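Local coordinates for protein 1,3-alpha-isomaltosidase (Kribbella flavida DSM 17836, PDB 5X3I) that hydrolyses the alpha-1,3-glucosidic linkages of the cyclic tetrasaccharide cyclobis-(1-6)-alpha-nigerosyl, releasing isomaltose inside the cell, at residues A700-D705 with G709-S714; H24-I29 with E135-S140; G156-G161 with I272-P277; A377-L382 with E461-D466. The protein carries 1 engineered substitution. One frame throughout, in Å; residues are numbered along the deposited sequence.

In the fold
The four contacts lie in different parts of a multidomain family 31 glycosidase, and none touches another. Interaction 4 is buried: isoleucine, phenylalanine and valine join a helix and a loop of the TIM barrel, with waters along one side. Interaction 2 is partly buried and mainly aromatic, setting the N-terminal loop against an edge strand. Interaction 3 is a surface salt bridge between the 3-10 turn leading into one sheet and a strand of another, in the N-terminal beta region. Interaction 1, also partly buried, is a local hairpin of the C-terminal domain, and alone of the four it has backbone hydrogen bonds across its segments. Interactions 1 and 2 have centres about 65 Å apart, on opposite sides of the chain's centre.

Interaction 1: A700-D705 with G709-S714; sequences AGEWID and GDRVPS. With SO4 (sulfate ion), chain K.
E702 OE1 meets R711 NH1 at 2.6 Å in a salt bridge, arriving at the guanidinium edge although the two planes are 60° apart. A bend at chi2 (-116°) carries the arginine chain over to that carboxylate. Between the backbones, V712 N bonds to W703 O at 2.9 Å and D705 N to D710 O at 2.9 Å; R711 CA and I704 CA make CA-H...O contacts with the same two oxygens. These bonds define an antiparallel beta hairpin in the C-terminal domain, with 711-712 the outermost strand of its sheet; at the turn, G709 N makes a weak bond to D705 O. On the face of I704 and R711, the isoleucine sets CG1 against R711 CA at 4.1 Å and CG2 near G709 O. A serine here would probably leave the R711 backbone and A732 without this apolar cover. On the other face W703 packs against L698 and Y729, its NE1 bonded to P699 O, and V712 also touches L698. D705 OD2 forms a separate salt bridge with R719. E702 N donates to O4 of a sulfate at 2.7 Å, an ion probably from the crystallisation liquor that S733 OG also binds.

Interaction 2: H24-I29 with E135-S140; sequences HRPHGI and EWFEVS
The F137 ring is overlapped on one face by the imidazole of H24, whose CD2 stands 3.5 Å above its plane, over the centre. The two rings form an edge-to-face pair, with centroids 4.7 Å apart and planes at 65°. H24 reaches this place with CG anti to its backbone N (chi1 179°), and its ring rotation is fixed by bonds at both nitrogens, ND1 to G54 O and NE2 to Y121 OH, so the carbon edge is what faces the phenyl group. The H24 carbonyl also comes close, its O lying 3.4 Å from F137 CZ. P26 adds a second apolar contact, with CG 3.8 Å from F137 CD2 and CD near CE2; pyrrolidine and phenyl cross at about a right angle. Cutting F137 down to an alanine would probably open a gap beside H24 and P26 and take the aromatic face from the H24 CD2 edge. P26 belongs to a type I turn closed by G28 N on R25 O at 2.8 Å. F137 lies on 130-139, an edge strand of a four-stranded antiparallel sheet, backbone-bonded to Y121 of strand 119-127, whereas P26 is backbone-bonded to R40 of strand 40-41.

Interaction 3: G156-G161 with I272-P277; sequences GERVRG and IYEGDP. With SO4 (sulfate ion), chain L; SO4 (sulfate ion), chain C.
R158 reaches for E274 with a long, nearly straight chain. Its CG lies anti to the carbonyl carbon (chi1 -72°), and from CG to NE the chain stays extended, carrying the guanidinium across to the other segment. E274 comes from the opposite direction, its chain bent at chi2 (-135°) so that the carboxylate turns to meet the arginine. They form a salt bridge through a single pair of atoms, R158 NH1 and E274 OE1; the modelled 2.4 Å is unusually short, so its exact length is doubtful. OE1 sits at the guanidinium edge, but the two planes are 67° apart, and NH2 remains 3.6 Å from the same OE1, so this is not a flat two-pronged pairing. Close by, I272 places CG2, the branch anti to its own backbone N, 3.7 Å from R158 NH1. W237 completes the setting through a cation-pi contact with R158 and by packing on I272. Two sulfates, probably from the crystallisation liquor, bind G156 N and G161 N, away from the bridge. The bridge ties the 3-10 turn before strand 159-167, mutarotase-like by family, to strand 267-274 of another sheet, consistent with the N-terminal beta-sandwich region of family 31 enzymes.

Interaction 4: A377-L382 with E461-D466; sequences AMIDEL and EHFDVD
Apolar packing carries most of the contact, and I379 supplies one side of it. Its CD1 meets F463 CB at 3.9 Å and V465 CG2 at 4.2 Å, while the other branch, CG2, rests 3.4 Å from the carbonyl oxygen of F463. With CG1 anti to the carbonyl carbon (chi1 -66°), both branches present a methyl to that oxygen from the same side. I379 and F463 run across each other at about a right angle. Aromatic contacts hold the phenyl group: H462 CD2 stands 3.5 Å above one face, and W345 meets the ring edge-to-face while also touching I379. Water-mediated bonds run along the margin. One water lies 2.7 Å from F463 O and 3.1 Å from D380 OD1, and a second lies 2.9 Å from H462 O with only a weak, longer link to the same OD1; both waters donate, yet have more acceptors around them than hydrogens to give, so not every link need exist. D380 also pairs with K376, and D464 with K513. Helix 375-384 thus packs on the loop between helix 457-461 and strand 467-470 of the TIM barrel, where D466 is backbone-bonded to V389 of the adjacent parallel strand 388-393.

Interaction 1: A700-D705 with G709-S714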
loop_
_atom_site.group_PDB
_atom_site.type_symbol
_atom_site.label_atom_id
_atom_site.label_comp_id
_atom_site.label_asym_id
_atom_site.label_seq_id
_atom_site.Cartn_x
_atom_site.Cartn_y
_atom_site.Cartn_z
ATOM N N ALA A 700 13.274 -14.954 -26.879
ATOM C CA ALA A 700 14.374 -14.989 -27.837
ATOM C C ALA A 700 15.700 -14.667 -27.165
ATOM O O ALA A 700 15.736 -13.951 -26.174
ATOM C CB ALA A 700 14.119 -14.022 -28.968
ATOM N N GLY A 701 16.782 -15.186 -27.737
ATOM C CA GLY A 701 18.117 -15.079 -27.168
ATOM C C GLY A 701 18.634 -16.397 -26.629
ATOM O O GLY A 701 17.949 -17.413 -26.706
ATOM N N GLU A 702 19.860 -16.385 -26.109
ATOM C CA GLU A 702 20.514 -17.611 -25.653
ATOM C C GLU A 702 20.583 -17.690 -24.135
ATOM O O GLU A 702 20.907 -16.713 -23.473
ATOM C CB GLU A 702 21.918 -17.719 -26.240
ATOM C CG GLU A 702 21.955 -17.715 -27.756
ATOM C CD GLU A 702 23.102 -18.535 -28.302
ATOM O OE1 GLU A 702 23.162 -19.743 -27.992
ATOM O OE2 GLU A 702 23.945 -17.973 -29.033
ATOM N N TRP A 703 20.306 -18.869 -23.592
ATOM C CA TRP A 703 20.127 -19.017 -22.161
ATOM C C TRP A 703 20.964 -20.125 -21.540
ATOM O O TRP A 703 21.298 -21.121 -22.181
ATOM C CB TRP A 703 18.653 -19.267 -21.852
ATOM C CG TRP A 703 17.780 -18.145 -22.288
ATOM C CD1 TRP A 703 17.122 -18.032 -23.477
ATOM C CD2 TRP A 703 17.478 -16.958 -21.549
ATOM N NE1 TRP A 703 16.429 -16.853 -23.524
ATOM C CE2 TRP A 703 16.629 -16.174 -22.352
ATOM C CE3 TRP A 703 17.845 -16.480 -20.287
ATOM C CZ2 TRP A 703 16.140 -14.943 -21.934
ATOM C CZ3 TRP A 703 17.359 -15.261 -19.875
ATOM C CH2 TRP A 703 16.514 -14.504 -20.695
ATOM N N ILE A 704 21.277 -19.935 -20.266
ATOM C CA ILE A 704 21.988 -20.922 -19.479
ATOM C C ILE A 704 21.246 -21.202 -18.186
ATOM O O ILE A 704 20.836 -20.272 -17.488
ATOM C CB ILE A 704 23.418 -20.449 -19.185
ATOM C CG1 ILE A 704 24.298 -20.733 -20.403
ATOM C CG2 ILE A 704 23.972 -21.127 -17.939
ATOM C CD1 ILE A 704 25.616 -20.045 -20.373
ATOM N N ASP A 705 21.043 -22.481 -17.887
ATOM C CA ASP A 705 20.463 -22.888 -16.619
ATOM C C ASP A 705 21.507 -22.638 -15.529
ATOM O O ASP A 705 22.582 -23.227 -15.561
ATOM C CB ASP A 705 20.057 -24.366 -16.681
ATOM C CG ASP A 705 19.369 -24.857 -15.419
ATOM O OD1 ASP A 705 19.522 -24.246 -14.341
ATOM O OD2 ASP A 705 18.666 -25.883 -15.504
ATOM N N GLY A 709 24.798 -24.845 -15.132
ATOM C CA GLY A 709 25.650 -24.201 -16.112
ATOM C C GLY A 709 25.468 -24.648 -17.562
ATOM O O GLY A 709 26.216 -24.208 -18.435
ATOM N N ASP A 710 24.481 -25.500 -17.836
ATOM C CA ASP A 710 24.252 -25.983 -19.202
ATOM C C ASP A 710 23.453 -25.009 -20.063
ATOM O O ASP A 710 22.542 -24.345 -19.578
ATOM C CB ASP A 710 23.521 -27.325 -19.188
ATOM C CG ASP A 710 24.329 -28.423 -18.550
ATOM O OD1 ASP A 710 25.572 -28.326 -18.526
ATOM O OD2 ASP A 710 23.710 -29.389 -18.077
ATOM N N ARG A 711 23.805 -24.931 -21.342
ATOM C CA ARG A 711 23.014 -24.177 -22.307
ATOM C C ARG A 711 21.621 -24.761 -22.401
ATOM O O ARG A 711 21.425 -25.956 -22.225
ATOM C CB ARG A 711 23.661 -24.184 -23.688
ATOM C CG ARG A 711 24.929 -23.378 -23.779
ATOM C CD ARG A 711 24.771 -22.219 -24.737
ATOM N NE ARG A 711 25.963 -21.380 -24.745
ATOM C CZ ARG A 711 26.112 -20.299 -25.502
ATOM N NH1 ARG A 711 25.139 -19.922 -26.322
ATOM N NH2 ARG A 711 27.235 -19.593 -25.438
ATOM N N VAL A 712 20.650 -23.901 -22.656
ATOM C CA VAL A 712 19.281 -24.345 -22.827
ATOM C C VAL A 712 18.658 -23.587 -24.001
ATOM O O VAL A 712 18.897 -22.395 -24.176
ATOM C CB VAL A 712 18.492 -24.134 -21.520
ATOM C CG1 VAL A 712 17.039 -23.921 -21.786
ATOM C CG2 VAL A 712 18.701 -25.312 -20.581
ATOM N N PRO A 713 17.863 -24.279 -24.825
ATOM C CA PRO A 713 17.297 -23.566 -25.969
ATOM C C PRO A 713 16.134 -22.677 -25.554
ATOM O O PRO A 713 15.441 -22.993 -24.594
ATOM C CB PRO A 713 16.831 -24.698 -26.884
ATOM C CG PRO A 713 16.512 -25.806 -25.950
ATOM C CD PRO A 713 17.508 -25.707 -24.829
ATOM N N SER A 714 15.914 -21.593 -26.286
ATOM C CA SER A 714 14.779 -20.718 -26.025
ATOM C C SER A 714 13.494 -21.471 -26.332
ATOM O O SER A 714 13.525 -22.502 -27.002
ATOM C CB SER A 714 14.873 -19.435 -26.841
ATOM O OG SER A 714 15.200 -19.706 -28.185
HETATM S S SO4 K . 22.659 -13.587 -25.374
HETATM O O1 SO4 K . 23.784 -14.409 -25.804
HETATM O O2 SO4 K . 22.990 -13.006 -24.081
HETATM O O3 SO4 K . 22.413 -12.524 -26.343
HETATM O O4 SO4 K . 21.458 -14.408 -25.261
HETATM O O HOH W 1 16.403 -17.712 -29.443
#

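Interaction 2: H24-I29 with E135-S140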
loop_
_atom_site.group_PDB
_atom_site.type_symbol
_atom_site.label_atom_id
_atom_site.label_comp_id
_atom_site.label_asym_id
_atom_site.label_seq_id
_atom_site.Cartn_x
_atom_site.Cartn_y
_atom_site.Cartn_z
ATOM N N HIS A 24 -27.938 11.476 11.177
ATOM C CA HIS A 24 -27.847 11.200 9.747
ATOM C C HIS A 24 -26.673 11.966 9.141
ATOM O O HIS A 24 -26.600 13.182 9.266
ATOM C CB HIS A 24 -29.150 11.579 9.047
ATOM C CG HIS A 24 -29.138 11.354 7.568
ATOM N ND1 HIS A 24 -29.294 10.107 7.002
ATOM C CD2 HIS A 24 -29.003 12.219 6.535
ATOM C CE1 HIS A 24 -29.247 10.212 5.687
ATOM N NE2 HIS A 24 -29.074 11.484 5.377
ATOM N N ARG A 25 -25.728 11.249 8.541
ATOM C CA ARG A 25 -24.657 11.874 7.767
ATOM C C ARG A 25 -24.752 11.419 6.316
ATOM O O ARG A 25 -24.478 10.265 6.031
ATOM C CB ARG A 25 -23.282 11.518 8.337
ATOM C CG ARG A 25 -22.996 12.006 9.751
ATOM C CD ARG A 25 -21.647 11.466 10.235
ATOM N NE ARG A 25 -21.623 10.002 10.238
ATOM C CZ ARG A 25 -20.523 9.257 10.331
ATOM N NH1 ARG A 25 -20.626 7.934 10.321
ATOM N NH2 ARG A 25 -19.324 9.823 10.426
ATOM N N PRO A 26 -25.133 12.319 5.397
ATOM C CA PRO A 26 -25.366 11.928 4.000
ATOM C C PRO A 26 -24.225 11.120 3.378
ATOM O O PRO A 26 -24.497 10.133 2.701
ATOM C CB PRO A 26 -25.533 13.271 3.293
ATOM C CG PRO A 26 -26.132 14.142 4.336
ATOM C CD PRO A 26 -25.492 13.727 5.636
ATOM N N HIS A 27 -22.980 11.521 3.623
ATOM C CA HIS A 27 -21.819 10.782 3.128
ATOM C C HIS A 27 -21.402 9.619 4.025
ATOM O O HIS A 27 -20.612 8.768 3.624
ATOM C CB HIS A 27 -20.629 11.718 2.960
ATOM C CG HIS A 27 -20.797 12.714 1.862
ATOM N ND1 HIS A 27 -20.251 12.537 0.611
ATOM C CD2 HIS A 27 -21.448 13.900 1.828
ATOM C CE1 HIS A 27 -20.554 13.574 -0.147
ATOM N NE2 HIS A 27 -21.278 14.415 0.569
ATOM N N GLY A 28 -21.916 9.589 5.243
ATOM C CA GLY A 28 -21.561 8.540 6.176
ATOM C C GLY A 28 -20.102 8.615 6.592
ATOM O O GLY A 28 -19.516 9.695 6.658
ATOM N N ILE A 29 -19.513 7.457 6.851
ATOM C CA ILE A 29 -18.145 7.387 7.355
ATOM C C ILE A 29 -17.143 7.597 6.217
ATOM O O ILE A 29 -15.975 7.900 6.448
ATOM C CB ILE A 29 -17.894 6.040 8.060
ATOM C CG1 ILE A 29 -16.673 6.115 8.976
ATOM C CG2 ILE A 29 -17.766 4.917 7.054
ATOM C CD1 ILE A 29 -16.473 4.874 9.803
ATOM N N GLU A 135 -31.569 18.269 11.262
ATOM C CA GLU A 135 -31.456 19.464 10.445
ATOM C C GLU A 135 -31.982 19.176 9.046
ATOM O O GLU A 135 -32.430 18.067 8.762
ATOM C CB GLU A 135 -30.007 19.938 10.384
ATOM C CG GLU A 135 -29.039 18.859 9.946
ATOM C CD GLU A 135 -27.603 19.332 9.948
ATOM O OE1 GLU A 135 -27.246 20.156 9.081
ATOM O OE2 GLU A 135 -26.832 18.881 10.822
ATOM N N TRP A 136 -31.931 20.175 8.175
ATOM C CA TRP A 136 -32.352 19.981 6.795
ATOM C C TRP A 136 -31.206 19.454 5.944
ATOM O O TRP A 136 -30.104 20.002 5.958
ATOM C CB TRP A 136 -32.892 21.283 6.197
ATOM C CG TRP A 136 -34.297 21.610 6.611
ATOM C CD1 TRP A 136 -34.697 22.637 7.414
ATOM C CD2 TRP A 136 -35.486 20.902 6.242
ATOM N NE1 TRP A 136 -36.061 22.613 7.566
ATOM C CE2 TRP A 136 -36.569 21.558 6.857
ATOM C CE3 TRP A 136 -35.740 19.779 5.451
ATOM C CZ2 TRP A 136 -37.885 21.127 6.707
ATOM C CZ3 TRP A 136 -37.047 19.353 5.303
ATOM C CH2 TRP A 136 -38.102 20.025 5.929
ATOM N N PHE A 137 -31.474 18.379 5.213
ATOM C CA PHE A 137 -30.532 17.849 4.239
ATOM C C PHE A 137 -31.102 18.041 2.842
ATOM O O PHE A 137 -32.317 18.067 2.661
ATOM C CB PHE A 137 -30.247 16.367 4.487
ATOM C CG PHE A 137 -29.821 16.051 5.890
ATOM C CD1 PHE A 137 -30.702 15.456 6.776
ATOM C CD2 PHE A 137 -28.538 16.339 6.321
ATOM C CE1 PHE A 137 -30.314 15.158 8.069
ATOM C CE2 PHE A 137 -28.143 16.046 7.614
ATOM C CZ PHE A 137 -29.030 15.454 8.488
ATOM N N GLU A 138 -30.227 18.184 1.854
ATOM C CA GLU A 138 -30.671 18.298 0.475
ATOM C C GLU A 138 -29.892 17.357 -0.426
ATOM O O GLU A 138 -28.690 17.172 -0.259
ATOM C CB GLU A 138 -30.533 19.738 -0.022
ATOM C CG GLU A 138 -31.102 19.956 -1.415
ATOM C CD GLU A 138 -31.104 21.409 -1.833
ATOM O OE1 GLU A 138 -31.704 21.719 -2.883
ATOM O OE2 GLU A 138 -30.509 22.241 -1.116
ATOM N N VAL A 139 -30.590 16.756 -1.380
ATOM C CA VAL A 139 -29.938 15.932 -2.379
ATOM C C VAL A 139 -30.465 16.282 -3.772
ATOM O O VAL A 139 -31.671 16.388 -3.986
ATOM C CB VAL A 139 -30.134 14.438 -2.080
ATOM C CG1 VAL A 139 -31.613 14.095 -1.964
ATOM C CG2 VAL A 139 -29.440 13.585 -3.127
ATOM N N SER A 140 -29.538 16.514 -4.692
ATOM C CA SER A 140 -29.844 16.834 -6.076
ATOM C C SER A 140 -29.406 15.711 -7.007
ATOM O O SER A 140 -28.229 15.361 -7.036
ATOM C CB SER A 140 -29.162 18.139 -6.483
ATOM O OG SER A 140 -29.472 19.185 -5.584
#

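Interaction 3: G156-G161 with I272-P277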
loop_
_atom_site.group_PDB
_atom_site.type_symbol
_atom_site.label_atom_id
_atom_site.label_comp_id
_atom_site.label_asym_id
_atom_site.label_seq_id
_atom_site.Cartn_x
_atom_site.Cartn_y
_atom_site.Cartn_z
ATOM N N GLY A 156 -5.836 13.372 -27.554
ATOM C CA GLY A 156 -5.905 13.371 -29.007
ATOM C C GLY A 156 -6.958 12.434 -29.569
ATOM O O GLY A 156 -8.047 12.304 -29.015
ATOM N N GLU A 157 -6.627 11.755 -30.660
ATOM C CA GLU A 157 -7.601 10.916 -31.349
ATOM C C GLU A 157 -7.896 9.620 -30.610
ATOM O O GLU A 157 -8.795 8.879 -30.990
ATOM C CB GLU A 157 -7.124 10.598 -32.766
ATOM C CG GLU A 157 -7.071 11.812 -33.682
ATOM C CD GLU A 157 -6.761 11.446 -35.120
ATOM O OE1 GLU A 157 -5.819 12.032 -35.693
ATOM O OE2 GLU A 157 -7.464 10.577 -35.679
ATOM N N ARG A 158 -7.138 9.345 -29.555
ATOM C CA ARG A 158 -7.363 8.137 -28.776
ATOM C C ARG A 158 -8.608 8.258 -27.905
ATOM O O ARG A 158 -9.203 7.255 -27.530
ATOM C CB ARG A 158 -6.141 7.818 -27.912
ATOM C CG ARG A 158 -4.945 7.304 -28.700
ATOM C CD ARG A 158 -3.861 6.766 -27.777
ATOM N NE ARG A 158 -2.973 5.839 -28.472
ATOM C CZ ARG A 158 -1.768 6.163 -28.909
ATOM N NH1 ARG A 158 -1.305 7.384 -28.707
ATOM N NH2 ARG A 158 -1.021 5.263 -29.531
ATOM N N VAL A 159 -9.005 9.487 -27.595
ATOM C CA VAL A 159 -10.130 9.726 -26.696
ATOM C C VAL A 159 -11.463 9.882 -27.434
ATOM O O VAL A 159 -11.581 10.673 -28.363
ATOM C CB VAL A 159 -9.895 10.981 -25.834
ATOM C CG1 VAL A 159 -11.148 11.340 -25.055
ATOM C CG2 VAL A 159 -8.729 10.761 -24.887
ATOM N N ARG A 160 -12.458 9.115 -27.004
ATOM C CA ARG A 160 -13.806 9.203 -27.546
ATOM C C ARG A 160 -14.860 9.131 -26.448
ATOM O O ARG A 160 -14.567 8.752 -25.316
ATOM C CB ARG A 160 -14.046 8.087 -28.562
ATOM C CG ARG A 160 -13.353 8.305 -29.892
ATOM C CD ARG A 160 -13.814 7.277 -30.908
ATOM N NE ARG A 160 -13.812 7.811 -32.265
ATOM C CZ ARG A 160 -14.335 7.182 -33.312
ATOM N NH1 ARG A 160 -14.293 7.740 -34.514
ATOM N NH2 ARG A 160 -14.903 5.994 -33.154
ATOM N N GLY A 161 -16.089 9.499 -26.795
ATOM C CA GLY A 161 -17.223 9.333 -25.908
ATOM C C GLY A 161 -17.114 10.077 -24.597
ATOM O O GLY A 161 -17.414 9.530 -23.541
ATOM N N ILE A 272 -0.375 11.412 -22.476
ATOM C CA ILE A 272 -0.155 10.248 -23.318
ATOM C C ILE A 272 1.339 10.067 -23.548
ATOM O O ILE A 272 2.025 11.017 -23.894
ATOM C CB ILE A 272 -0.866 10.383 -24.674
ATOM C CG1 ILE A 272 -2.371 10.551 -24.467
ATOM C CG2 ILE A 272 -0.592 9.167 -25.544
ATOM C CD1 ILE A 272 -3.022 9.367 -23.818
ATOM N N TYR A 273 1.845 8.855 -23.348
ATOM C CA TYR A 273 3.264 8.593 -23.577
ATOM C C TYR A 273 3.412 7.568 -24.682
ATOM O O TYR A 273 2.700 6.573 -24.698
ATOM C CB TYR A 273 3.958 8.094 -22.301
ATOM C CG TYR A 273 3.613 8.875 -21.056
ATOM C CD1 TYR A 273 4.094 10.154 -20.862
ATOM C CD2 TYR A 273 2.814 8.325 -20.074
ATOM C CE1 TYR A 273 3.786 10.865 -19.719
ATOM C CE2 TYR A 273 2.501 9.028 -18.932
ATOM C CZ TYR A 273 2.989 10.296 -18.763
ATOM O OH TYR A 273 2.669 11.001 -17.634
ATOM N N GLU A 274 4.348 7.799 -25.596
ATOM C CA GLU A 274 4.522 6.892 -26.726
ATOM C C GLU A 274 5.917 6.281 -26.761
ATOM O O GLU A 274 6.892 6.950 -26.453
ATOM C CB GLU A 274 4.240 7.631 -28.034
ATOM C CG GLU A 274 2.997 8.503 -27.972
ATOM C CD GLU A 274 2.113 8.351 -29.183
ATOM O OE1 GLU A 274 0.874 8.335 -29.019
ATOM O OE2 GLU A 274 2.656 8.254 -30.302
ATOM N N GLY A 275 6.002 5.001 -27.107
ATOM C CA GLY A 275 7.286 4.346 -27.287
ATOM C C GLY A 275 7.220 2.892 -26.884
ATOM O O GLY A 275 6.130 2.348 -26.714
ATOM N N ASP A 276 8.381 2.262 -26.715
ATOM C CA ASP A 276 8.431 0.939 -26.105
ATOM C C ASP A 276 8.115 1.114 -24.618
ATOM O O ASP A 276 8.131 2.240 -24.132
ATOM C CB ASP A 276 9.791 0.256 -26.343
ATOM C CG ASP A 276 10.976 1.061 -25.831
ATOM O OD1 ASP A 276 10.831 1.926 -24.947
ATOM O OD2 ASP A 276 12.088 0.801 -26.325
ATOM N N PRO A 277 7.793 0.019 -23.907
ATOM C CA PRO A 277 7.313 0.177 -22.529
ATOM C C PRO A 277 8.258 0.965 -21.615
ATOM O O PRO A 277 7.781 1.736 -20.791
ATOM C CB PRO A 277 7.166 -1.265 -22.050
ATOM C CG PRO A 277 6.885 -2.029 -23.275
ATOM C CD PRO A 277 7.727 -1.389 -24.335
HETATM S S SO4 L . -17.240 10.647 -29.954
HETATM O O1 SO4 L . -16.629 9.410 -30.427
HETATM O O2 SO4 L . -16.329 11.339 -29.052
HETATM O O3 SO4 L . -17.527 11.518 -31.088
HETATM O O4 SO4 L . -18.479 10.323 -29.259
HETATM S S SO4 C . -6.118 17.180 -27.460
HETATM O O1 SO4 C . -5.336 16.000 -27.104
HETATM O O2 SO4 C . -6.158 18.139 -26.361
HETATM O O3 SO4 C . -5.511 17.821 -28.620
HETATM O O4 SO4 C . -7.475 16.758 -27.787
#

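Interaction 4: A377-L382 with E461-D466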
loop_
_atom_site.group_PDB
_atom_site.type_symbol
_atom_site.label_atom_id
_atom_site.label_comp_id
_atom_site.label_asym_id
_atom_site.label_seq_id
_atom_site.Cartn_x
_atom_site.Cartn_y
_atom_site.Cartn_z
ATOM N N ALA A 377 23.496 0.456 23.058
ATOM C CA ALA A 377 24.398 -0.692 23.069
ATOM C C ALA A 377 23.894 -1.785 22.130
ATOM O O ALA A 377 24.676 -2.397 21.418
ATOM C CB ALA A 377 24.562 -1.242 24.485
ATOM N N MET A 378 22.586 -2.024 22.131
ATOM C CA MET A 378 22.004 -3.012 21.229
ATOM C C MET A 378 22.295 -2.646 19.773
ATOM O O MET A 378 22.764 -3.472 18.997
ATOM C CB MET A 378 20.491 -3.133 21.445
ATOM C CG MET A 378 19.815 -4.081 20.460
ATOM S SD MET A 378 18.011 -4.002 20.481
ATOM C CE MET A 378 17.738 -2.302 20.045
ATOM N N ILE A 379 22.041 -1.393 19.423
ATOM C CA ILE A 379 22.200 -0.939 18.050
ATOM C C ILE A 379 23.678 -0.912 17.652
ATOM O O ILE A 379 24.020 -1.271 16.539
ATOM C CB ILE A 379 21.563 0.456 17.838
ATOM C CG1 ILE A 379 20.049 0.374 18.011
ATOM C CG2 ILE A 379 21.894 1.014 16.469
ATOM C CD1 ILE A 379 19.372 1.730 18.084
ATOM N N ASP A 380 24.545 -0.496 18.567
ATOM C CA ASP A 380 25.971 -0.495 18.280
ATOM C C ASP A 380 26.451 -1.918 17.973
ATOM O O ASP A 380 27.187 -2.121 17.023
ATOM C CB ASP A 380 26.763 0.119 19.435
ATOM C CG ASP A 380 26.556 1.624 19.550
ATOM O OD1 ASP A 380 25.932 2.221 18.650
ATOM O OD2 ASP A 380 27.018 2.214 20.541
ATOM N N GLU A 381 26.001 -2.900 18.749
ATOM C CA GLU A 381 26.396 -4.282 18.486
ATOM C C GLU A 381 25.873 -4.775 17.144
ATOM O O GLU A 381 26.616 -5.396 16.395
ATOM C CB GLU A 381 25.933 -5.227 19.594
ATOM C CG GLU A 381 26.217 -6.716 19.303
ATOM C CD GLU A 381 27.719 -7.052 19.140
ATOM O OE1 GLU A 381 28.578 -6.277 19.590
ATOM O OE2 GLU A 381 28.035 -8.106 18.564
ATOM N N LEU A 382 24.608 -4.485 16.834
ATOM C CA LEU A 382 24.036 -4.889 15.550
ATOM C C LEU A 382 24.825 -4.245 14.402
ATOM O O LEU A 382 25.166 -4.908 13.433
ATOM C CB LEU A 382 22.543 -4.521 15.464
ATOM C CG LEU A 382 21.604 -5.266 16.423
ATOM C CD1 LEU A 382 20.173 -4.803 16.288
ATOM C CD2 LEU A 382 21.679 -6.774 16.191
ATOM N N GLU A 461 19.946 10.641 14.922
ATOM C CA GLU A 461 21.194 11.350 15.203
ATOM C C GLU A 461 21.973 10.774 16.403
ATOM O O GLU A 461 23.184 10.637 16.338
ATOM C CB GLU A 461 20.920 12.846 15.386
ATOM C CG GLU A 461 20.455 13.483 14.085
ATOM C CD GLU A 461 20.395 14.997 14.118
ATOM O OE1 GLU A 461 20.646 15.605 15.175
ATOM O OE2 GLU A 461 20.061 15.580 13.067
ATOM N N HIS A 462 21.282 10.429 17.480
ATOM C CA HIS A 462 21.930 9.800 18.626
ATOM C C HIS A 462 21.998 8.287 18.449
ATOM O O HIS A 462 23.078 7.715 18.485
ATOM C CB HIS A 462 21.234 10.150 19.939
ATOM C CG HIS A 462 21.790 9.414 21.123
ATOM N ND1 HIS A 462 23.034 9.683 21.655
ATOM C CD2 HIS A 462 21.275 8.404 21.864
ATOM C CE1 HIS A 462 23.258 8.872 22.673
ATOM N NE2 HIS A 462 22.204 8.092 22.825
ATOM N N PHE A 463 20.847 7.625 18.324
ATOM C CA PHE A 463 20.843 6.167 18.238
ATOM C C PHE A 463 21.294 5.601 16.884
ATOM O O PHE A 463 21.493 4.405 16.772
ATOM C CB PHE A 463 19.455 5.621 18.604
ATOM C CG PHE A 463 19.122 5.776 20.052
ATOM C CD1 PHE A 463 19.741 4.981 21.005
ATOM C CD2 PHE A 463 18.214 6.733 20.472
ATOM C CE1 PHE A 463 19.456 5.134 22.352
ATOM C CE2 PHE A 463 17.919 6.891 21.806
ATOM C CZ PHE A 463 18.540 6.088 22.756
ATOM N N ASP A 464 21.463 6.451 15.877
ATOM C CA ASP A 464 21.976 6.038 14.560
ATOM C C ASP A 464 21.086 4.987 13.845
ATOM O O ASP A 464 21.577 4.125 13.120
ATOM C CB ASP A 464 23.405 5.506 14.702
ATOM C CG ASP A 464 24.155 5.467 13.372
ATOM O OD1 ASP A 464 23.907 6.313 12.489
ATOM O OD2 ASP A 464 24.979 4.561 13.214
ATOM N N VAL A 465 19.777 5.074 14.071
ATOM C CA VAL A 465 18.804 4.235 13.367
ATOM C C VAL A 465 18.932 4.428 11.842
ATOM O O VAL A 465 19.179 5.525 11.364
ATOM C CB VAL A 465 17.376 4.547 13.876
ATOM C CG1 VAL A 465 16.294 4.026 12.932
ATOM C CG2 VAL A 465 17.215 3.967 15.281
ATOM N N ASP A 466 18.837 3.338 11.095
ATOM C CA ASP A 466 19.081 3.375 9.662
ATOM C C ASP A 466 17.866 3.570 8.752
ATOM O O ASP A 466 18.018 3.741 7.552
ATOM C CB ASP A 466 19.796 2.105 9.273
ATOM C CG ASP A 466 21.013 1.868 10.134
ATOM O OD1 ASP A 466 20.951 1.003 10.999
ATOM O OD2 ASP A 466 21.988 2.605 9.978
HETATM O O HOH W 2 23.138 3.549 18.790
HETATM O O HOH W 3 24.997 5.544 18.817
#